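Local coordinates for protein Cas13d (uncultured Ruminococcus sp, PDB 6IV9) that binds CRISPR RNA and, through its two HEPN domains, governs maturation of that RNA and cleavage of target RNA, at residues Asp774-Ser779 against Val809-Ala814. The protein carries 2 engineered substitutions. Residues are numbered along the deposited sequence; the frame is centred on the assembly and turned at random.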
ATOM      1  N   ASP A 774      20.114  14.337  19.152  1.00 32.89           N
ATOM      2  CA  ASP A 774      19.718  13.231  20.045  1.00 32.51           C
ATOM      3  C   ASP A 774      18.249  12.935  19.775  1.00 35.04           C
ATOM      4  O   ASP A 774      17.421  13.669  20.270  1.00 30.90           O
ATOM      5  CB  ASP A 774      19.971  13.569  21.513  1.00 37.10           C
ATOM      6  CG  ASP A 774      19.799  12.387  22.446  1.00 40.16           C
ATOM      7  OD1 ASP A 774      19.328  11.365  21.989  1.00 39.78           O
ATOM      8  OD2 ASP A 774      20.138  12.513  23.606  1.00 37.75           O
ATOM      9  N   TYR A 775      17.968  11.820  19.111  1.00 32.36           N
ATOM     10  CA  TYR A 775      16.584  11.427  18.749  1.00 28.26           C
ATOM     11  C   TYR A 775      15.732  11.174  19.995  1.00 27.34           C
ATOM     12  O   TYR A 775      14.537  11.293  19.904  1.00 29.68           O
ATOM     13  CB  TYR A 775      16.608  10.238  17.796  1.00 28.84           C
ATOM     14  CG  TYR A 775      16.799  10.607  16.354  1.00 29.18           C
ATOM     15  CD1 TYR A 775      15.737  11.000  15.571  1.00 34.83           C
ATOM     16  CD2 TYR A 775      18.044  10.571  15.769  1.00 33.51           C
ATOM     17  CE1 TYR A 775      15.909  11.336  14.245  1.00 38.41           C
ATOM     18  CE2 TYR A 775      18.236  10.905  14.445  1.00 33.34           C
ATOM     19  CZ  TYR A 775      17.163  11.285  13.676  1.00 32.82           C
ATOM     20  OH  TYR A 775      17.341  11.614  12.378  1.00 33.47           O
ATOM     21  N   ARG A 776      16.360  10.883  21.125  1.00 26.38           N
ATOM     22  CA  ARG A 776      15.627  10.550  22.371  1.00 26.72           C
ATOM     23  C   ARG A 776      15.075  11.791  23.078  1.00 29.08           C
ATOM     24  O   ARG A 776      14.345  11.615  24.022  1.00 29.69           O
ATOM     25  CB  ARG A 776      16.534   9.807  23.355  1.00 29.44           C
ATOM     26  CG  ARG A 776      17.235   8.588  22.789  1.00 29.44           C
ATOM     27  CD  ARG A 776      18.294   8.081  23.743  1.00 34.26           C
ATOM     28  NE  ARG A 776      19.336   9.062  23.956  1.00 32.91           N
ATOM     29  CZ  ARG A 776      19.992   9.223  25.086  1.00 36.65           C
ATOM     30  NH1 ARG A 776      19.877   8.336  26.049  1.00 35.98           N
ATOM     31  NH2 ARG A 776      20.764  10.271  25.251  1.00 36.40           N
ATOM     32  N   ILE A 777      15.373  12.982  22.581  1.00 29.99           N
ATOM     33  CA  ILE A 777      15.033  14.236  23.313  1.00 33.32           C
ATOM     34  C   ILE A 777      13.528  14.406  23.565  1.00 34.34           C
ATOM     35  O   ILE A 777      13.192  14.908  24.622  1.00 27.43           O
ATOM     36  CB  ILE A 777      15.669  15.455  22.626  1.00 34.10           C
ATOM     37  CG1 ILE A 777      15.561  16.724  23.471  1.00 36.68           C
ATOM     38  CG2 ILE A 777      15.102  15.666  21.244  1.00 37.57           C
ATOM     39  CD1 ILE A 777      16.234  16.638  24.799  1.00 42.25           C
ATOM     40  N   LEU A 778      12.673  14.058  22.607  1.00 32.45           N
ATOM     41  CA  LEU A 778      11.223  14.245  22.842  1.00 30.29           C
ATOM     42  C   LEU A 778      10.737  13.344  23.977  1.00 29.64           C
ATOM     43  O   LEU A 778      10.121  13.841  24.888  1.00 30.14           O
ATOM     44  CB  LEU A 778      10.504  13.872  21.549  1.00 30.97           C
ATOM     45  CG  LEU A 778       9.319  14.732  21.140  1.00 36.67           C
ATOM     46  CD1 LEU A 778       8.235  13.908  20.503  1.00 30.21           C
ATOM     47  CD2 LEU A 778       8.795  15.600  22.255  1.00 28.82           C
ATOM     48  N   SER A 779      11.033  12.056  23.909  1.00 25.58           N
ATOM     49  CA  SER A 779      10.574  11.140  24.974  1.00 27.88           C
ATOM     50  C   SER A 779      11.190  11.542  26.318  1.00 28.96           C
ATOM     51  O   SER A 779      10.500  11.522  27.302  1.00 27.87           O
ATOM     52  CB  SER A 779      10.932   9.735  24.641  1.00 29.65           C
ATOM     53  OG  SER A 779      10.200   9.300  23.532  1.00 30.65           O
ATOM     54  N   VAL A 809      13.701   3.962  31.542  1.00 29.89           N
ATOM     55  CA  VAL A 809      14.783   2.945  31.598  1.00 35.04           C
ATOM     56  C   VAL A 809      15.321   2.673  30.190  1.00 36.80           C
ATOM     57  O   VAL A 809      16.513   2.572  30.030  1.00 32.96           O
ATOM     58  CB  VAL A 809      14.274   1.663  32.258  1.00 35.74           C
ATOM     59  CG1 VAL A 809      15.268   0.542  32.094  1.00 37.39           C
ATOM     60  CG2 VAL A 809      13.966   1.904  33.718  1.00 38.58           C
ATOM     61  N   ASP A 810      14.423   2.558  29.220  1.00 33.31           N
ATOM     62  CA  ASP A 810      14.801   2.299  27.809  1.00 32.83           C
ATOM     63  C   ASP A 810      15.628   3.468  27.267  1.00 30.94           C
ATOM     64  O   ASP A 810      16.602   3.209  26.628  1.00 32.23           O
ATOM     65  CB  ASP A 810      13.569   1.918  26.993  1.00 32.68           C
ATOM     66  CG  ASP A 810      12.913   0.646  27.504  1.00 44.10           C
ATOM     67  OD1 ASP A 810      13.646  -0.255  27.938  1.00 46.45           O
ATOM     68  OD2 ASP A 810      11.687   0.562  27.467  1.00 43.80           O
ATOM     69  N   ILE A 811      15.271   4.704  27.597  1.00 27.74           N
ATOM     70  CA  ILE A 811      16.036   5.876  27.095  1.00 29.70           C
ATOM     71  C   ILE A 811      17.480   5.803  27.603  1.00 36.05           C
ATOM     72  O   ILE A 811      18.387   6.093  26.852  1.00 32.34           O
ATOM     73  CB  ILE A 811      15.373   7.187  27.547  1.00 29.41           C
ATOM     74  CG1 ILE A 811      14.060   7.461  26.819  1.00 32.13           C
ATOM     75  CG2 ILE A 811      16.319   8.345  27.372  1.00 36.38           C
ATOM     76  CD1 ILE A 811      13.242   8.528  27.465  1.00 38.53           C
ATOM     77  N   ASN A 812      17.638   5.443  28.870  1.00 37.66           N
ATOM     78  CA  ASN A 812      18.954   5.347  29.552  1.00 38.55           C
ATOM     79  C   ASN A 812      19.806   4.217  28.971  1.00 37.48           C
ATOM     80  O   ASN A 812      21.016   4.319  29.022  1.00 37.33           O
ATOM     81  CB  ASN A 812      18.789   5.448  31.060  1.00 40.16           C
ATOM     82  CG  ASN A 812      18.348   6.846  31.422  1.00 50.26           C
ATOM     83  OD1 ASN A 812      18.948   7.817  30.985  1.00 54.72           O
ATOM     84  ND2 ASN A 812      17.276   6.961  32.175  1.00 59.30           N
ATOM     85  N   ASN A 813      19.156   3.156  28.513  1.00 31.23           N
ATOM     86  CA  ASN A 813      19.806   1.995  27.865  1.00 31.89           C
ATOM     87  C   ASN A 813      20.355   2.393  26.498  1.00 35.30           C
ATOM     88  O   ASN A 813      21.221   1.697  25.990  1.00 37.57           O
ATOM     89  CB  ASN A 813      18.852   0.808  27.806  1.00 34.98           C
ATOM     90  CG  ASN A 813      18.789   0.113  29.143  1.00 38.02           C
ATOM     91  OD1 ASN A 813      19.656   0.321  29.970  1.00 38.25           O
ATOM     92  ND2 ASN A 813      17.767  -0.679  29.367  1.00 32.54           N
ATOM     93  N   ALA A 814      19.786   3.435  25.912  1.00 31.84           N
ATOM     94  CA  ALA A 814      20.164   3.919  24.575  1.00 34.90           C
ATOM     95  C   ALA A 814      21.092   5.124  24.683  1.00 38.82           C
ATOM     96  O   ALA A 814      21.433   5.501  25.779  1.00 40.81           O
ATOM     97  CB  ALA A 814      18.922   4.275  23.814  1.00 38.48           C
TER
HETATM   98  O   HOH W   1      20.563   8.602  28.889  1.00 55.69           O
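Arg776 reaches across to the C-terminal end of helix 801-813, where its NH1 donates to Ile811 O at 2.8 Å. From the type I turn Asp774 to Ile777, it thus ties the start of helix 777-788 to that helix end by capping a main-chain carbonyl. The oxygen lies at the edge of the guanidinium, in its plane, but the donor stands above the carbonyl plane, and Ala814 N, from the chain just past the helix, meets the same oxygen from the opposite face. A bend at chi3 (-63°) turns the guanidinium so that its other edge grips Asp774 side-on: Arg776 NE donates to the syn lone pair of Asp774 OD1 at 3.0 Å and Arg776 NH2 to Asp774 OD2 at 2.9 Å, the two together making one bidentate salt bridge. Asp774 OD1 also takes the backbone N of Arg776, a capping bond. Water 1 links NH1 to Asn812 OD1, so carboxylate, carbonyl and water together fix the rotation of the group. Under this polar end, Arg776 CD rests on Ala814 CB at 3.9 Å. Ile811 carries CD1 to Ser779 CB at 3.8 Å, while Ser779 OG bonds Ser895 O. A methionine in place of Arg776 would probably leave the Asp774 carboxylate without its charge mate and sever the tie to the helix end. Thr819 of helix 816-827 touches Arg776, the loop at Ser895 packs on Ile811 and Ala814, and helix 713-760 receives Ile777 and Leu778.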